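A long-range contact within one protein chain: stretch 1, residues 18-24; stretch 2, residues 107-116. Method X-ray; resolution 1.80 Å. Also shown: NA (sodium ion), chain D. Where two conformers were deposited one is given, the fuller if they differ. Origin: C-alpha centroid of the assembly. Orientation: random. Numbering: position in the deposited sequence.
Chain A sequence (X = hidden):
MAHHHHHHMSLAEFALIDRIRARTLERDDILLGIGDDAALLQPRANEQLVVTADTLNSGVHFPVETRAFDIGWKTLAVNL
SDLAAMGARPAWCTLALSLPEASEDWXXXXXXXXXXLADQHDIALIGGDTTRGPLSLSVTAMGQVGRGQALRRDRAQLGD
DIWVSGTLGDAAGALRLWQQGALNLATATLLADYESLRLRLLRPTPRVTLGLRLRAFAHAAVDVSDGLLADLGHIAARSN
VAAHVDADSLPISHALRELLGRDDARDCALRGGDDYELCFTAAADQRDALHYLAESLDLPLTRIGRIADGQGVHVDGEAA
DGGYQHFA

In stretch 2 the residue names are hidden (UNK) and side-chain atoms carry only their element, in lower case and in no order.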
# COMPACT_ATOMS: atom_id res chain seq x y z
N ASP A 18 -9.87 0.09 -17.40
CA ASP A 18 -10.95 -0.65 -18.05
C ASP A 18 -11.06 -2.06 -17.48
O ASP A 18 -12.15 -2.55 -17.18
CB ASP A 18 -10.75 -0.69 -19.56
CG ASP A 18 -10.90 0.67 -20.21
OD1 ASP A 18 -11.72 1.48 -19.71
OD2 ASP A 18 -10.20 0.94 -21.21
N ARG A 19 -9.93 -2.74 -17.34
CA ARG A 19 -9.97 -4.07 -16.75
C ARG A 19 -10.33 -4.02 -15.27
O ARG A 19 -11.01 -4.92 -14.77
CB ARG A 19 -8.64 -4.78 -16.99
CG ARG A 19 -8.45 -5.18 -18.46
CD ARG A 19 -7.30 -6.18 -18.62
NE ARG A 19 -5.99 -5.54 -18.64
CZ ARG A 19 -4.84 -6.20 -18.71
NH1 ARG A 19 -3.69 -5.54 -18.73
NH2 ARG A 19 -4.83 -7.53 -18.76
N ILE A 20 -9.93 -2.96 -14.56
CA ILE A 20 -10.37 -2.80 -13.17
C ILE A 20 -11.89 -2.73 -13.10
O ILE A 20 -12.53 -3.46 -12.34
CB ILE A 20 -9.74 -1.55 -12.54
CG1 ILE A 20 -8.25 -1.80 -12.25
CG2 ILE A 20 -10.47 -1.17 -11.22
CD1 ILE A 20 -7.49 -0.54 -11.97
N ARG A 21 -12.50 -1.84 -13.90
CA ARG A 21 -13.94 -1.66 -13.83
C ARG A 21 -14.69 -2.91 -14.27
O ARG A 21 -15.75 -3.23 -13.72
CB ARG A 21 -14.39 -0.48 -14.70
CG ARG A 21 -13.96 0.89 -14.20
CD ARG A 21 -14.45 1.96 -15.17
NE ARG A 21 -13.80 3.25 -14.92
CZ ARG A 21 -13.74 4.24 -15.81
NH1 ARG A 21 -14.29 4.10 -17.01
NH2 ARG A 21 -13.13 5.37 -15.49
N ALA A 22 -14.15 -3.64 -15.26
CA ALA A 22 -14.83 -4.85 -15.70
C ALA A 22 -15.01 -5.81 -14.53
O ALA A 22 -16.02 -6.52 -14.45
CB ALA A 22 -14.02 -5.51 -16.82
N ARG A 23 -14.07 -5.79 -13.59
CA ARG A 23 -14.11 -6.67 -12.44
C ARG A 23 -14.93 -6.11 -11.28
O ARG A 23 -15.62 -6.87 -10.60
CB ARG A 23 -12.68 -6.99 -12.02
CG ARG A 23 -12.00 -7.90 -13.05
CD ARG A 23 -10.47 -7.81 -13.05
NE ARG A 23 -9.92 -8.82 -13.96
CZ ARG A 23 -9.89 -8.71 -15.29
NH1 ARG A 23 -10.37 -7.61 -15.87
NH2 ARG A 23 -9.41 -9.71 -16.03
N THR A 24 -14.94 -4.79 -11.06
CA THR A 24 -15.80 -4.25 -10.02
C THR A 24 -17.27 -4.27 -10.41
O THR A 24 -18.14 -4.25 -9.53
CB THR A 24 -15.37 -2.82 -9.67
OG1 THR A 24 -15.51 -1.99 -10.83
CG2 THR A 24 -13.93 -2.79 -9.16
N UNK A 107 3.04 -1.90 -18.89
CA UNK A 107 1.97 -1.90 -17.89
C UNK A 107 0.86 -2.85 -18.30
O UNK A 107 0.28 -3.53 -17.46
c UNK A 107 1.44 -0.47 -17.68
c UNK A 107 0.19 -0.50 -16.81
c UNK A 107 2.06 1.84 -16.86
c UNK A 107 2.47 0.37 -16.95
N UNK A 108 0.56 -2.92 -19.60
CA UNK A 108 -0.47 -3.85 -20.07
C UNK A 108 -0.07 -5.29 -19.78
O UNK A 108 -0.89 -6.11 -19.36
o UNK A 108 -1.51 -3.65 -24.41
o UNK A 108 -3.56 -3.83 -23.64
c UNK A 108 -2.33 -3.96 -23.50
c UNK A 108 -1.80 -4.51 -22.17
c UNK A 108 -0.71 -3.64 -21.56
N UNK A 109 1.20 -5.62 -20.01
CA UNK A 109 1.70 -6.97 -19.75
C UNK A 109 1.76 -7.26 -18.26
O UNK A 109 1.47 -8.38 -17.83
c UNK A 109 3.09 -7.14 -20.37
N UNK A 110 2.17 -6.27 -17.47
CA UNK A 110 2.10 -6.42 -16.02
C UNK A 110 0.67 -6.72 -15.60
O UNK A 110 0.42 -7.60 -14.78
c UNK A 110 3.35 -5.44 -13.00
c UNK A 110 3.10 -5.41 -11.63
c UNK A 110 2.62 -5.14 -15.35
c UNK A 110 0.91 -4.62 -12.02
c UNK A 110 1.14 -4.67 -13.38
c UNK A 110 2.36 -5.09 -13.88
c UNK A 110 1.89 -4.99 -11.15
N UNK A 111 -0.29 -6.00 -16.19
CA UNK A 111 -1.68 -6.22 -15.83
C UNK A 111 -2.14 -7.62 -16.19
O UNK A 111 -2.90 -8.24 -15.45
N UNK A 112 -1.67 -8.14 -17.32
CA UNK A 112 -1.97 -9.52 -17.68
C UNK A 112 -1.65 -10.47 -16.53
O UNK A 112 -2.46 -11.33 -16.17
c UNK A 112 -1.76 -9.43 -20.21
c UNK A 112 -1.18 -9.94 -18.92
o UNK A 112 -2.90 -8.90 -20.21
o UNK A 112 -1.06 -9.56 -21.23
N UNK A 113 -0.47 -10.33 -15.94
CA UNK A 113 -0.06 -11.26 -14.92
C UNK A 113 -0.76 -11.03 -13.60
O UNK A 113 -1.15 -11.98 -12.91
N UNK A 114 -0.95 -9.75 -13.27
CA UNK A 114 -1.68 -9.38 -12.07
C UNK A 114 -3.09 -9.95 -12.09
O UNK A 114 -3.52 -10.64 -11.16
c UNK A 114 -1.66 -6.73 -8.34
c UNK A 114 -1.69 -7.86 -11.93
c UNK A 114 -3.92 -6.79 -9.09
c UNK A 114 -2.15 -7.39 -10.59
c UNK A 114 -3.00 -6.55 -8.10
c UNK A 114 -1.23 -7.15 -9.57
c UNK A 114 -3.49 -7.20 -10.33
N UNK A 115 -3.84 -9.68 -13.17
CA UNK A 115 -5.22 -10.13 -13.25
C UNK A 115 -5.30 -11.63 -13.46
O UNK A 115 -6.26 -12.25 -13.00
c UNK A 115 -7.03 -6.14 -12.78
c UNK A 115 -5.97 -9.42 -14.38
c UNK A 115 -5.68 -7.02 -15.05
c UNK A 115 -6.17 -7.95 -14.14
c UNK A 115 -5.88 -5.65 -14.84
c UNK A 115 -6.84 -7.51 -13.00
c UNK A 115 -6.55 -5.22 -13.70
N UNK A 116 -4.33 -12.23 -14.14
CA UNK A 116 -4.37 -13.69 -14.28
C UNK A 116 -4.44 -14.35 -12.92
O UNK A 116 -5.24 -15.27 -12.71
c UNK A 116 -3.16 -14.21 -15.06
NA NA D . -19.88 -3.30 -8.15
O HOH W 1 -19.43 -1.01 -9.70

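Position 107 carries four side-chain carbons, forked at the first, with one arm two carbons long. Its end leads away from stretch 1 and touches nothing there. It is isoleucine, I107.

Position 108 has three side-chain carbons, the third bearing two oxygens. The carboxylate makes no bond to stretch 1, but the backbone oxygen meets R19 NH1. That is a glutamate, E108. R19 NH1 donates a hydrogen bond to E108 O at 2.9 Å.

Position 109 has one side-chain carbon, pointing away from stretch 1. It is alanine, A109.

Position 110 has one carbon followed by a six-carbon ring, with no oxygen. The ring is buried but stays 7.2 Å or more from stretch 1. This is phenylalanine, F110.

Position 111 has no side-chain atoms, and its CA lies near R19 NH1. It is glycine, G111. R19 NH1 lies 3.6 Å from G111 CA. An ideal CB here would sit 2.5 Å from R19 NH1, a clash. The bare backbone leaves room for the arginine.

Position 112 has two side-chain carbons, the second carrying two oxygens, and one oxygen meets R19 NH2. It is aspartate, D112. Its CA-to-CB bond points away, yet the carboxylate comes nearer. D112 OD1 accepts a hydrogen bond from R19 NH2 at 2.8 Å, as part of a salt bridge.

Position 113 again has no side-chain atoms. It is glycine, G113, and a CB here would point away from stretch 1.

Position 114 has one carbon and a six-carbon ring, buried and out of reach of stretch 1. It is phenylalanine, F114.

Position 115 has the same atoms, one carbon and a six-carbon ring, and its CA-to-CB bond points toward stretch 1. It touches R19, I20 and R23. It is phenylalanine, F115. F115 CE2 is 3.6 Å from R19 CB, and F115 CZ is 4.1 Å from I20 CG1, which approaches the ring edge. R23 NE lies 3.5 Å from F115 CD1.

Position 116 has one side-chain carbon, directed away. It is alanine, A116.

The two helices run roughly parallel, at 21°, with axes 11.9 Å apart at closest approach. Long side chains span that gap. R19 fits as a knob among E108, G111, D112 and F115. Its guanidinium bonds E108 O and D112 OD1 at its edge, while F115 lies over one face. R23 adds an off-centre cation-pi contact, with R23 CZ 4.3 Å from the F115 ring centroid. R23 NH1 also donates to R19 O at 3.0 Å. R19 and F115 supply most of the buried surface.

Stretch 2 (107-116) IEAFGDGFFA
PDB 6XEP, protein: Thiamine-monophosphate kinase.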